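Local coordinates for SEC-C motif domain protein (Psychrobacter arcticus, PDB 2I9W) that is of unknown function but binds two zinc ions, each held by four cysteines, and carries an NTF2-like domain and a SEC-C motif, at residues Q7-Q12 with D28-Y33; G100-A105 with E118-F123; H114-F119 with H133-F138. All coordinates share one frame; numbering follows the deposited sequence.

How the interactions relate
Interaction 1 is a buried metal site, whereas interactions 2 and 3 are partly buried strand pairings in one antiparallel sheet. Four sulfurs and a zinc ion hold interaction 1 together, with just a weak N-H to sulfur bond between its segments. Interactions 2 and 3 lie on the two flanks of strand 114-125 and share E118 and F119; both rest on backbone hydrogen-bond ladders. A tyrosine-glutamate bond is added in interaction 2, and a histidine-glutamate bond in interaction 3. Interaction 1 meets interaction 2 where L101 CD2 packs on C11 O, but its nearest atoms are about 9 Å from those of interaction 3.

Interaction 1 (Q7-Q12 with D28-Y33); sequences QTCPCQ and DCCQPY. With ZN (zinc ion), chain B.
C29 brings its sulfur to the zinc ion by setting SG anti to its own backbone N (chi1 -172°). Its CB meanwhile rests on C9 CB at 3.7 Å, so the two cysteines touch through their CB atoms as well as meeting at the metal. C29 SG also lies 3.6 Å from C11 SG, a spacing imposed by the shared zinc ion. Q12 NE2 stands near C29 SG at 3.8 Å, while the other end of that amide, OE1, takes a hydrogen bond from L24 N. C30 follows directly and reaches the metal by a different torsion, its SG anti to the carbonyl carbon (chi1 -75°). Its backbone also meets the first segment: C30 N makes a weak hydrogen bond to C9 SG, 3.7 Å long, and C30 CB packs on the same sulfur at 3.5 Å. That N-H would probably temper the negative charge of the C9 thiolate. The zinc ion is thus held tetrahedrally, C9 SG and C29 SG at 2.3 Å and C11 SG and C30 SG at 2.4 Å. On the first segment, Q12 N bonds back to C9 O at 2.9 Å, a tight turn that brings the sulfurs of C9 and C11 to the same metal. This Cys-X-Cys plus Cys-Cys arrangement belongs to the N-terminal zinc-binding domain of the YchJ family, and the same pairing, with a shorter loop between, recurs at the second site, C168, C170, C179 and C180. Past the cysteines, Q31 to Y33 enter helix 31-39, where the Y33 ring meets H55 edge-to-face. Helix 53-66 lies against the site, with S62 touching C9 and C30, R58 touching C11, and V65 touching P10.

Interaction 2 (G100-A105 with E118-F123); sequences GLEVVA and EFKAYF
E102 and Y122 meet across the strands through their polar ends, Y122 OH donating to E102 OE1 at 2.5 Å, nearly in line with the C-O bond. E102 CG is anti to the backbone N (chi1 176°) and the chain runs on extended; the carboxylate lies 16° from the plane of the Y122 ring. The edge of that ring packs on the glutamate stem, CE1 lying 3.8 Å from E102 CB. A phenylalanine in place of Y122 would probably leave E102 OE1 without its hydroxyl donor and the carboxylate freer to turn. K120 lies alongside and points the same way, its CD 3.5 Å from E102 OE1, though NZ stays clear of the carboxylate. The pairing belongs to the beta hairpin of strands 97-107 and 114-125 in the sheet of the NTF2-like domain, and it is interrupted by a classic beta bulge: V104 and A105 both face E118. E118 O accepts from V104 N at 2.8 Å and from A105 N at 3.2 Å, both donors approaching from the same face of its plane. The E118 side chain crosses V104; V104 CG1 sits 3.5 Å from E118 CD, while E118 OE2 is hydrogen-bonded to H133. On the other face L101 CD1 touches F119 CD2 at 3.7 Å, and L101 and V103 press on M57 and R58 of helix 53-66.

Interaction 3 (H114-F119 with H133-F138); sequences HAQVEF and HELSTF
Set between its own backbone N and carbonyl carbon (chi1 66°), CG of F119 starts a ring that spreads over the neighbouring strand, while H133 CG is anti to its N (chi1 -171°), and the imidazole beyond it meets E118. E134 CB lies over one face of the F119 ring, offset toward the rim, in a CH-pi contact 3.8 Å from the centroid. S136 OG meets the same ring at its edge, 3.5 Å from CE1. On the opposite face of the sheet, H133 NE2 donates to the anti lone pair of E118 OE2 at 2.7 Å, imidazole and carboxylate nearly coplanar. Farther along, Q116 NE2 gives a hydrogen bond to T137 OG1 at 3.0 Å, almost in the amide plane. Paired backbone bonds at A115-F138, V117-S136 and F119-E134 hold this beta hairpin of strands 114-125 and 128-142 in the sheet of the NTF2-like domain. On the face of F119, V117 CG2 packs on F138 CE1 at 3.6 Å. H114, hydrogen-bonded to S111, touches C180 of the second zinc site. Strand 128-142 lies between strands 114-125 and 149-153, with W151 against A115 and F138, and helix 53-66 covers the same face through A53, L56 and M57.

Interaction 1 (Q7-Q12 with D28-Y33)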
ATOM      1  N   GLN A   7      -5.250   7.900  18.958  1.00 30.65           N
ATOM      2  CA  GLN A   7      -4.493   6.712  19.345  1.00 30.96           C
ATOM      3  C   GLN A   7      -3.388   6.453  18.355  1.00 28.25           C
ATOM      4  O   GLN A   7      -3.365   7.058  17.284  1.00 22.67           O
ATOM      5  CB  GLN A   7      -5.391   5.492  19.450  1.00 34.55           C
ATOM      6  CG  GLN A   7      -6.354   5.576  20.626  1.00 41.03           C
ATOM      7  CD  GLN A   7      -5.682   5.432  21.994  1.00 44.10           C
ATOM      8  OE1 GLN A   7      -4.750   4.637  22.168  1.00 44.39           O
ATOM      9  NE2 GLN A   7      -6.178   6.180  22.969  1.00 46.09           N
ATOM     10  N   THR A   8      -2.452   5.597  18.768  1.00 25.50           N
ATOM     11  CA  THR A   8      -1.312   5.244  17.961  1.00 24.35           C
ATOM     12  C   THR A   8      -1.792   4.871  16.549  1.00 21.44           C
ATOM     13  O   THR A   8      -2.746   4.083  16.341  1.00 20.05           O
ATOM     14  CB  THR A   8      -0.453   4.129  18.637  1.00 24.50           C
ATOM     15  OG1 THR A   8      -0.091   4.523  19.980  1.00 22.99           O
ATOM     16  CG2 THR A   8       0.779   3.813  17.848  1.00 22.79           C
ATOM     17  N   CYS A   9      -1.145   5.457  15.572  1.00 17.50           N
ATOM     18  CA  CYS A   9      -1.425   5.104  14.183  1.00 19.10           C
ATOM     19  C   CYS A   9      -1.242   3.587  13.993  1.00 17.81           C
ATOM     20  O   CYS A   9      -0.282   3.007  14.502  1.00 19.14           O
ATOM     21  CB  CYS A   9      -0.530   5.844  13.222  1.00 17.42           C
ATOM     22  SG  CYS A   9      -1.131   5.687  11.526  1.00 18.79           S
ATOM     23  N   PRO A  10      -2.155   2.921  13.275  1.00 19.89           N
ATOM     24  CA  PRO A  10      -1.914   1.483  13.159  1.00 18.94           C
ATOM     25  C   PRO A  10      -0.534   1.115  12.646  1.00 20.93           C
ATOM     26  O   PRO A  10       0.033   0.146  13.131  1.00 23.12           O
ATOM     27  CB  PRO A  10      -3.027   1.004  12.241  1.00 20.25           C
ATOM     28  CG  PRO A  10      -4.117   1.974  12.427  1.00 19.59           C
ATOM     29  CD  PRO A  10      -3.447   3.303  12.683  1.00 20.22           C
ATOM     30  N   CYS A  11       0.021   1.883  11.710  1.00 17.74           N
ATOM     31  CA  CYS A  11       1.328   1.537  11.116  1.00 18.89           C
ATOM     32  C   CYS A  11       2.494   1.683  12.066  1.00 20.63           C
ATOM     33  O   CYS A  11       3.607   1.244  11.744  1.00 21.43           O
ATOM     34  CB  CYS A  11       1.616   2.337   9.842  1.00 17.85           C
ATOM     35  SG  CYS A  11       2.321   3.930  10.130  1.00 20.58           S
ATOM     36  N   GLN A  12       2.241   2.320  13.209  1.00 19.47           N
ATOM     37  CA  GLN A  12       3.243   2.564  14.233  1.00 23.03           C
ATOM     38  C   GLN A  12       3.245   1.485  15.310  1.00 20.93           C
ATOM     39  O   GLN A  12       4.092   1.524  16.200  1.00 22.82           O
ATOM     40  CB  GLN A  12       3.003   3.910  14.906  1.00 23.68           C
ATOM     41  CG  GLN A  12       3.068   5.068  13.961  1.00 24.12           C
ATOM     42  CD  GLN A  12       4.464   5.525  13.687  1.00 35.96           C
ATOM     43  OE1 GLN A  12       5.203   5.878  14.609  1.00 34.11           O
ATOM     44  NE2 GLN A  12       4.837   5.561  12.411  1.00 34.65           N
ATOM     45  N   ASP A  28      -1.468  12.309  13.161  1.00 21.06           N
ATOM     46  CA  ASP A  28      -0.148  12.853  12.905  1.00 21.44           C
ATOM     47  C   ASP A  28       0.644  12.000  11.943  1.00 22.53           C
ATOM     48  O   ASP A  28       1.808  12.290  11.706  1.00 20.45           O
ATOM     49  CB  ASP A  28       0.635  12.952  14.229  1.00 21.88           C
ATOM     50  CG  ASP A  28       0.051  13.961  15.163  1.00 22.69           C
ATOM     51  OD1 ASP A  28      -0.354  15.023  14.651  1.00 22.70           O
ATOM     52  OD2 ASP A  28      -0.017  13.672  16.369  1.00 24.54           O
ATOM     53  N   CYS A  29       0.040  10.923  11.436  1.00 20.60           N
ATOM     54  CA  CYS A  29       0.738   9.936  10.600  1.00 19.96           C
ATOM     55  C   CYS A  29      -0.071   9.643   9.313  1.00 19.63           C
ATOM     56  O   CYS A  29       0.020  10.410   8.354  1.00 18.81           O
ATOM     57  CB  CYS A  29       1.058   8.660  11.416  1.00 19.13           C
ATOM     58  SG  CYS A  29       2.129   7.452  10.576  1.00 19.96           S
ATOM     59  N   CYS A  30      -0.914   8.586   9.309  1.00 16.32           N
ATOM     60  CA  CYS A  30      -1.584   8.154   8.089  1.00 17.07           C
ATOM     61  C   CYS A  30      -2.870   8.944   7.773  1.00 15.33           C
ATOM     62  O   CYS A  30      -3.305   8.992   6.612  1.00 14.75           O
ATOM     63  CB  CYS A  30      -1.885   6.659   8.221  1.00 18.76           C
ATOM     64  SG  CYS A  30      -0.417   5.552   8.023  1.00 18.18           S
ATOM     65  N   GLN A  31      -3.509   9.537   8.799  1.00 17.92           N
ATOM     66  CA  GLN A  31      -4.843  10.110   8.594  1.00 18.03           C
ATOM     67  C   GLN A  31      -4.863  11.181   7.488  1.00 18.87           C
ATOM     68  O   GLN A  31      -5.755  11.194   6.686  1.00 18.35           O
ATOM     69  CB  GLN A  31      -5.420  10.668   9.897  1.00 19.74           C
ATOM     70  CG  GLN A  31      -6.824  11.130   9.721  1.00 21.58           C
ATOM     71  CD  GLN A  31      -7.431  11.615  11.020  1.00 24.26           C
ATOM     72  OE1 GLN A  31      -6.795  11.605  12.072  1.00 28.73           O
ATOM     73  NE2 GLN A  31      -8.668  12.031  10.944  1.00 30.04           N
ATOM     74  N   PRO A  32      -3.854  12.083   7.430  1.00 17.77           N
ATOM     75  CA  PRO A  32      -3.873  13.062   6.333  1.00 19.08           C
ATOM     76  C   PRO A  32      -3.940  12.475   4.898  1.00 17.82           C
ATOM     77  O   PRO A  32      -4.535  13.073   3.993  1.00 17.28           O
ATOM     78  CB  PRO A  32      -2.558  13.846   6.552  1.00 20.39           C
ATOM     79  CG  PRO A  32      -2.280  13.672   8.011  1.00 21.80           C
ATOM     80  CD  PRO A  32      -2.706  12.278   8.334  1.00 19.08           C
ATOM     81  N   TYR A  33      -3.331  11.308   4.722  1.00 17.08           N
ATOM     82  CA  TYR A  33      -3.235  10.650   3.448  1.00 18.43           C
ATOM     83  C   TYR A  33      -4.572  10.014   3.163  1.00 17.74           C
ATOM     84  O   TYR A  33      -5.058  10.083   2.050  1.00 16.57           O
ATOM     85  CB  TYR A  33      -2.063   9.651   3.454  1.00 18.25           C
ATOM     86  CG  TYR A  33      -0.787  10.396   3.652  1.00 17.95           C
ATOM     87  CD1 TYR A  33      -0.173  11.030   2.581  1.00 22.35           C
ATOM     88  CD2 TYR A  33      -0.253  10.575   4.903  1.00 18.02           C
ATOM     89  CE1 TYR A  33       0.947  11.782   2.756  1.00 22.31           C
ATOM     90  CE2 TYR A  33       0.863  11.364   5.105  1.00 23.77           C
ATOM     91  CZ  TYR A  33       1.453  11.968   4.015  1.00 25.98           C
ATOM     92  OH  TYR A  33       2.588  12.728   4.160  1.00 29.21           O
TER
HETATM   93 ZN    ZN B 200       0.703   5.674  10.096  1.00 17.46          ZN

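Interaction 2 (G100-A105 with E118-F123)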
ATOM      1  N   GLY A 100      -0.166  -5.392  14.055  1.00 20.15           N
ATOM      2  CA  GLY A 100       0.993  -4.562  13.837  1.00 17.36           C
ATOM      3  C   GLY A 100       1.703  -4.742  12.501  1.00 19.23           C
ATOM      4  O   GLY A 100       1.392  -5.633  11.713  1.00 17.45           O
ATOM      5  N   LEU A 101       2.697  -3.899  12.296  1.00 16.68           N
ATOM      6  CA  LEU A 101       3.511  -3.791  11.085  1.00 18.81           C
ATOM      7  C   LEU A 101       4.990  -3.648  11.407  1.00 20.62           C
ATOM      8  O   LEU A 101       5.371  -2.860  12.279  1.00 20.31           O
ATOM      9  CB  LEU A 101       3.064  -2.579  10.246  1.00 21.26           C
ATOM     10  CG  LEU A 101       3.825  -2.368   8.921  1.00 19.45           C
ATOM     11  CD1 LEU A 101       3.479  -3.529   7.944  1.00 16.34           C
ATOM     12  CD2 LEU A 101       3.564  -0.935   8.325  1.00 22.65           C
ATOM     13  N   GLU A 102       5.807  -4.439  10.722  1.00 18.89           N
ATOM     14  CA  GLU A 102       7.250  -4.304  10.752  1.00 19.74           C
ATOM     15  C   GLU A 102       7.746  -4.110   9.327  1.00 21.27           C
ATOM     16  O   GLU A 102       7.630  -5.012   8.489  1.00 21.83           O
ATOM     17  CB  GLU A 102       7.860  -5.563  11.333  1.00 19.23           C
ATOM     18  CG  GLU A 102       9.371  -5.577  11.319  1.00 20.51           C
ATOM     19  CD  GLU A 102       9.978  -6.875  11.874  1.00 23.94           C
ATOM     20  OE1 GLU A 102       9.245  -7.881  12.094  1.00 22.23           O
ATOM     21  OE2 GLU A 102      11.196  -6.856  12.124  1.00 29.31           O
ATOM     22  N   VAL A 103       8.355  -2.958   9.049  1.00 22.15           N
ATOM     23  CA  VAL A 103       8.938  -2.725   7.738  1.00 22.53           C
ATOM     24  C   VAL A 103      10.373  -3.276   7.825  1.00 22.90           C
ATOM     25  O   VAL A 103      11.206  -2.809   8.643  1.00 24.17           O
ATOM     26  CB  VAL A 103       8.856  -1.221   7.264  1.00 22.22           C
ATOM     27  CG1 VAL A 103       9.597  -1.061   5.931  1.00 22.83           C
ATOM     28  CG2 VAL A 103       7.417  -0.726   7.139  1.00 24.29           C
ATOM     29  N   VAL A 104      10.624  -4.311   7.028  1.00 19.72           N
ATOM     30  CA  VAL A 104      11.932  -4.970   6.988  1.00 19.33           C
ATOM     31  C   VAL A 104      12.907  -4.180   6.115  1.00 19.09           C
ATOM     32  O   VAL A 104      14.083  -3.963   6.504  1.00 19.71           O
ATOM     33  CB  VAL A 104      11.804  -6.419   6.521  1.00 18.68           C
ATOM     34  CG1 VAL A 104      13.205  -7.081   6.363  1.00 18.38           C
ATOM     35  CG2 VAL A 104      10.885  -7.206   7.464  1.00 17.39           C
ATOM     36  N   ALA A 105      12.471  -3.724   4.947  1.00 17.90           N
ATOM     37  CA  ALA A 105      13.404  -3.091   4.000  1.00 19.74           C
ATOM     38  C   ALA A 105      12.620  -2.294   2.992  1.00 21.12           C
ATOM     39  O   ALA A 105      11.481  -2.633   2.679  1.00 23.35           O
ATOM     40  CB  ALA A 105      14.269  -4.144   3.280  1.00 18.85           C
ATOM     41  N   GLU A 118       9.599  -4.565   1.740  1.00 20.50           N
ATOM     42  CA  GLU A 118       9.474  -5.881   2.382  1.00 18.47           C
ATOM     43  C   GLU A 118       8.962  -5.598   3.790  1.00 16.63           C
ATOM     44  O   GLU A 118       9.514  -4.755   4.496  1.00 16.77           O
ATOM     45  CB  GLU A 118      10.839  -6.577   2.456  1.00 18.17           C
ATOM     46  CG  GLU A 118      10.824  -7.925   3.142  1.00 19.59           C
ATOM     47  CD  GLU A 118      12.179  -8.564   3.336  1.00 21.93           C
ATOM     48  OE1 GLU A 118      13.198  -8.063   2.807  1.00 20.79           O
ATOM     49  OE2 GLU A 118      12.229  -9.591   4.059  1.00 26.19           O
ATOM     50  N   PHE A 119       7.932  -6.311   4.206  1.00 20.76           N
ATOM     51  CA  PHE A 119       7.340  -6.078   5.515  1.00 19.70           C
ATOM     52  C   PHE A 119       6.668  -7.316   6.094  1.00 18.77           C
ATOM     53  O   PHE A 119       6.420  -8.311   5.380  1.00 17.18           O
ATOM     54  CB  PHE A 119       6.337  -4.926   5.406  1.00 21.26           C
ATOM     55  CG  PHE A 119       5.149  -5.256   4.558  1.00 16.40           C
ATOM     56  CD1 PHE A 119       5.174  -5.025   3.181  1.00 21.93           C
ATOM     57  CD2 PHE A 119       4.011  -5.823   5.110  1.00 19.16           C
ATOM     58  CE1 PHE A 119       4.065  -5.341   2.414  1.00 25.63           C
ATOM     59  CE2 PHE A 119       2.875  -6.156   4.310  1.00 25.64           C
ATOM     60  CZ  PHE A 119       2.910  -5.883   2.971  1.00 26.84           C
ATOM     61  N   LYS A 120       6.416  -7.279   7.397  1.00 19.34           N
ATOM     62  CA  LYS A 120       5.635  -8.289   8.072  1.00 20.35           C
ATOM     63  C   LYS A 120       4.401  -7.628   8.644  1.00 19.39           C
ATOM     64  O   LYS A 120       4.500  -6.654   9.411  1.00 19.51           O
ATOM     65  CB  LYS A 120       6.445  -8.942   9.202  1.00 20.15           C
ATOM     66  CG  LYS A 120       7.610  -9.747   8.687  1.00 23.22           C
ATOM     67  CD  LYS A 120       8.432 -10.417   9.767  1.00 24.57           C
ATOM     68  CE  LYS A 120       9.574 -11.161   9.095  1.00 28.59           C
ATOM     69  NZ  LYS A 120      10.313 -12.081   9.994  1.00 31.24           N
ATOM     70  N   ALA A 121       3.248  -8.127   8.239  1.00 18.76           N
ATOM     71  CA  ALA A 121       1.966  -7.668   8.789  1.00 20.66           C
ATOM     72  C   ALA A 121       1.445  -8.708   9.771  1.00 21.55           C
ATOM     73  O   ALA A 121       1.192  -9.854   9.391  1.00 21.87           O
ATOM     74  CB  ALA A 121       0.940  -7.452   7.677  1.00 20.61           C
ATOM     75  N   TYR A 122       1.280  -8.312  11.042  1.00 20.91           N
ATOM     76  CA  TYR A 122       1.014  -9.260  12.097  1.00 18.63           C
ATOM     77  C   TYR A 122      -0.464  -9.383  12.318  1.00 19.60           C
ATOM     78  O   TYR A 122      -1.200  -8.440  12.112  1.00 18.84           O
ATOM     79  CB  TYR A 122       1.688  -8.837  13.418  1.00 17.14           C
ATOM     80  CG  TYR A 122       3.194  -8.947  13.370  1.00 18.73           C
ATOM     81  CD1 TYR A 122       3.957  -7.934  12.817  1.00 18.72           C
ATOM     82  CD2 TYR A 122       3.854 -10.049  13.912  1.00 19.04           C
ATOM     83  CE1 TYR A 122       5.370  -8.007  12.773  1.00 21.87           C
ATOM     84  CE2 TYR A 122       5.267 -10.147  13.847  1.00 26.05           C
ATOM     85  CZ  TYR A 122       6.003  -9.113  13.272  1.00 24.58           C
ATOM     86  OH  TYR A 122       7.384  -9.184  13.245  1.00 23.07           O
ATOM     87  N   PHE A 123      -0.920 -10.558  12.724  1.00 21.88           N
ATOM     88  CA  PHE A 123      -2.321 -10.696  13.073  1.00 23.96           C
ATOM     89  C   PHE A 123      -2.496 -11.771  14.125  1.00 26.56           C
ATOM     90  O   PHE A 123      -1.606 -12.579  14.349  1.00 24.55           O
ATOM     91  CB  PHE A 123      -3.178 -10.964  11.822  1.00 25.97           C
ATOM     92  CG  PHE A 123      -2.789 -12.216  11.071  1.00 22.60           C
ATOM     93  CD1 PHE A 123      -1.766 -12.171  10.111  1.00 22.12           C
ATOM     94  CD2 PHE A 123      -3.426 -13.412  11.321  1.00 32.97           C
ATOM     95  CE1 PHE A 123      -1.386 -13.297   9.444  1.00 29.05           C
ATOM     96  CE2 PHE A 123      -3.057 -14.550  10.637  1.00 34.08           C
ATOM     97  CZ  PHE A 123      -2.039 -14.483   9.688  1.00 27.43           C
TER

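Interaction 3 (H114-F119 with H133-F138)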
ATOM      1  N   HIS A 114      10.232   1.964 -10.363  1.00 17.91           N
ATOM      2  CA  HIS A 114       9.700   1.054  -9.339  1.00 17.45           C
ATOM      3  C   HIS A 114      10.457   1.049  -8.027  1.00 19.25           C
ATOM      4  O   HIS A 114      11.641   1.382  -7.962  1.00 19.13           O
ATOM      5  CB  HIS A 114       9.729  -0.374  -9.816  1.00 21.12           C
ATOM      6  CG  HIS A 114       8.919  -0.606 -11.026  1.00 22.30           C
ATOM      7  ND1 HIS A 114       9.455  -0.499 -12.288  1.00 21.56           N
ATOM      8  CD2 HIS A 114       7.625  -0.954 -11.183  1.00 16.22           C
ATOM      9  CE1 HIS A 114       8.512  -0.747 -13.174  1.00 18.31           C
ATOM     10  NE2 HIS A 114       7.402  -1.054 -12.535  1.00 17.96           N
ATOM     11  N   ALA A 115       9.740   0.625  -6.991  1.00 18.15           N
ATOM     12  CA  ALA A 115      10.292   0.495  -5.660  1.00 17.85           C
ATOM     13  C   ALA A 115       9.677  -0.769  -5.061  1.00 18.19           C
ATOM     14  O   ALA A 115       8.584  -1.194  -5.445  1.00 18.40           O
ATOM     15  CB  ALA A 115       9.960   1.738  -4.829  1.00 17.65           C
ATOM     16  N   GLN A 116      10.384  -1.335  -4.106  1.00 17.78           N
ATOM     17  CA  GLN A 116       9.893  -2.407  -3.294  1.00 19.15           C
ATOM     18  C   GLN A 116       9.965  -2.054  -1.791  1.00 21.00           C
ATOM     19  O   GLN A 116      10.760  -1.265  -1.333  1.00 17.48           O
ATOM     20  CB  GLN A 116      10.640  -3.711  -3.590  1.00 22.39           C
ATOM     21  CG  GLN A 116      10.032  -4.492  -4.733  1.00 23.85           C
ATOM     22  CD  GLN A 116      10.788  -5.727  -5.166  1.00 19.86           C
ATOM     23  OE1 GLN A 116      11.926  -5.978  -4.765  1.00 22.19           O
ATOM     24  NE2 GLN A 116      10.161  -6.495  -6.057  1.00 24.70           N
ATOM     25  N   VAL A 117       9.081  -2.700  -1.060  1.00 19.82           N
ATOM     26  CA  VAL A 117       8.979  -2.641   0.400  1.00 20.23           C
ATOM     27  C   VAL A 117       8.731  -4.082   0.851  1.00 20.21           C
ATOM     28  O   VAL A 117       7.750  -4.734   0.414  1.00 21.54           O
ATOM     29  CB  VAL A 117       7.777  -1.792   0.865  1.00 19.82           C
ATOM     30  CG1 VAL A 117       7.710  -1.714   2.405  1.00 21.27           C
ATOM     31  CG2 VAL A 117       7.818  -0.397   0.207  1.00 17.61           C
ATOM     32  N   GLU A 118       9.599  -4.565   1.740  1.00 20.50           N
ATOM     33  CA  GLU A 118       9.474  -5.881   2.382  1.00 18.47           C
ATOM     34  C   GLU A 118       8.962  -5.598   3.790  1.00 16.63           C
ATOM     35  O   GLU A 118       9.514  -4.755   4.496  1.00 16.77           O
ATOM     36  CB  GLU A 118      10.839  -6.577   2.456  1.00 18.17           C
ATOM     37  CG  GLU A 118      10.824  -7.925   3.142  1.00 19.59           C
ATOM     38  CD  GLU A 118      12.179  -8.564   3.336  1.00 21.93           C
ATOM     39  OE1 GLU A 118      13.198  -8.063   2.807  1.00 20.79           O
ATOM     40  OE2 GLU A 118      12.229  -9.591   4.059  1.00 26.19           O
ATOM     41  N   PHE A 119       7.932  -6.311   4.206  1.00 20.76           N
ATOM     42  CA  PHE A 119       7.340  -6.078   5.515  1.00 19.70           C
ATOM     43  C   PHE A 119       6.668  -7.316   6.094  1.00 18.77           C
ATOM     44  O   PHE A 119       6.420  -8.311   5.380  1.00 17.18           O
ATOM     45  CB  PHE A 119       6.337  -4.926   5.406  1.00 21.26           C
ATOM     46  CG  PHE A 119       5.149  -5.256   4.558  1.00 16.40           C
ATOM     47  CD1 PHE A 119       5.174  -5.025   3.181  1.00 21.93           C
ATOM     48  CD2 PHE A 119       4.011  -5.823   5.110  1.00 19.16           C
ATOM     49  CE1 PHE A 119       4.065  -5.341   2.414  1.00 25.63           C
ATOM     50  CE2 PHE A 119       2.875  -6.156   4.310  1.00 25.64           C
ATOM     51  CZ  PHE A 119       2.910  -5.883   2.971  1.00 26.84           C
ATOM     52  N   HIS A 133       4.565 -12.362   5.691  1.00 22.93           N
ATOM     53  CA  HIS A 133       5.849 -11.803   5.223  1.00 23.27           C
ATOM     54  C   HIS A 133       5.808 -11.533   3.714  1.00 23.89           C
ATOM     55  O   HIS A 133       5.709 -12.443   2.902  1.00 24.23           O
ATOM     56  CB  HIS A 133       6.986 -12.753   5.570  1.00 24.81           C
ATOM     57  CG  HIS A 133       8.349 -12.188   5.320  1.00 21.88           C
ATOM     58  ND1 HIS A 133       9.485 -12.965   5.346  1.00 29.14           N
ATOM     59  CD2 HIS A 133       8.766 -10.921   5.066  1.00 19.59           C
ATOM     60  CE1 HIS A 133      10.541 -12.207   5.122  1.00 27.03           C
ATOM     61  NE2 HIS A 133      10.136 -10.962   4.954  1.00 18.26           N
ATOM     62  N   GLU A 134       5.837 -10.265   3.352  1.00 23.04           N
ATOM     63  CA  GLU A 134       5.460  -9.859   2.037  1.00 23.12           C
ATOM     64  C   GLU A 134       6.579  -9.040   1.411  1.00 23.12           C
ATOM     65  O   GLU A 134       7.321  -8.342   2.098  1.00 20.21           O
ATOM     66  CB  GLU A 134       4.180  -9.025   2.126  1.00 28.57           C
ATOM     67  CG  GLU A 134       2.971  -9.677   2.790  1.00 39.14           C
ATOM     68  CD  GLU A 134       2.289 -10.747   1.941  1.00 47.49           C
ATOM     69  OE1 GLU A 134       2.389 -10.700   0.694  1.00 56.39           O
ATOM     70  OE2 GLU A 134       1.627 -11.633   2.531  1.00 37.54           O
ATOM     71  N   LEU A 135       6.747  -9.183   0.084  1.00 21.39           N
ATOM     72  CA  LEU A 135       7.560  -8.264  -0.691  1.00 20.81           C
ATOM     73  C   LEU A 135       6.661  -7.623  -1.752  1.00 23.85           C
ATOM     74  O   LEU A 135       6.239  -8.297  -2.701  1.00 24.24           O
ATOM     75  CB  LEU A 135       8.733  -8.979  -1.364  1.00 17.90           C
ATOM     76  CG  LEU A 135       9.693  -8.127  -2.223  1.00 22.32           C
ATOM     77  CD1 LEU A 135      10.382  -7.051  -1.359  1.00 22.42           C
ATOM     78  CD2 LEU A 135      10.752  -8.981  -2.977  1.00 21.27           C
ATOM     79  N   SER A 136       6.362  -6.345  -1.575  1.00 24.37           N
ATOM     80  CA  SER A 136       5.430  -5.634  -2.448  1.00 26.84           C
ATOM     81  C   SER A 136       6.169  -4.670  -3.382  1.00 21.06           C
ATOM     82  O   SER A 136       7.193  -4.008  -2.990  1.00 22.52           O
ATOM     83  CB  SER A 136       4.436  -4.882  -1.595  1.00 29.99           C
ATOM     84  OG  SER A 136       3.519  -5.816  -1.031  1.00 29.31           O
ATOM     85  N   THR A 137       5.628  -4.556  -4.604  1.00 20.22           N
ATOM     86  CA  THR A 137       6.169  -3.718  -5.616  1.00 19.89           C
ATOM     87  C   THR A 137       5.211  -2.600  -5.966  1.00 18.56           C
ATOM     88  O   THR A 137       3.969  -2.789  -6.005  1.00 21.10           O
ATOM     89  CB  THR A 137       6.532  -4.483  -6.910  1.00 19.44           C
ATOM     90  OG1 THR A 137       7.378  -5.594  -6.569  1.00 21.61           O
ATOM     91  CG2 THR A 137       7.269  -3.531  -7.875  1.00 19.47           C
ATOM     92  N   PHE A 138       5.820  -1.453  -6.187  1.00 17.44           N
ATOM     93  CA  PHE A 138       5.112  -0.209  -6.450  1.00 18.82           C
ATOM     94  C   PHE A 138       5.678   0.451  -7.701  1.00 20.27           C
ATOM     95  O   PHE A 138       6.858   0.312  -8.026  1.00 21.68           O
ATOM     96  CB  PHE A 138       5.235   0.730  -5.259  1.00 18.22           C
ATOM     97  CG  PHE A 138       4.748   0.129  -3.957  1.00 20.37           C
ATOM     98  CD1 PHE A 138       5.566  -0.725  -3.234  1.00 23.85           C
ATOM     99  CD2 PHE A 138       3.470   0.384  -3.515  1.00 26.92           C
ATOM    100  CE1 PHE A 138       5.144  -1.286  -2.072  1.00 28.34           C
ATOM    101  CE2 PHE A 138       3.052  -0.174  -2.322  1.00 27.21           C
ATOM    102  CZ  PHE A 138       3.908  -1.034  -1.641  1.00 24.97           C
TER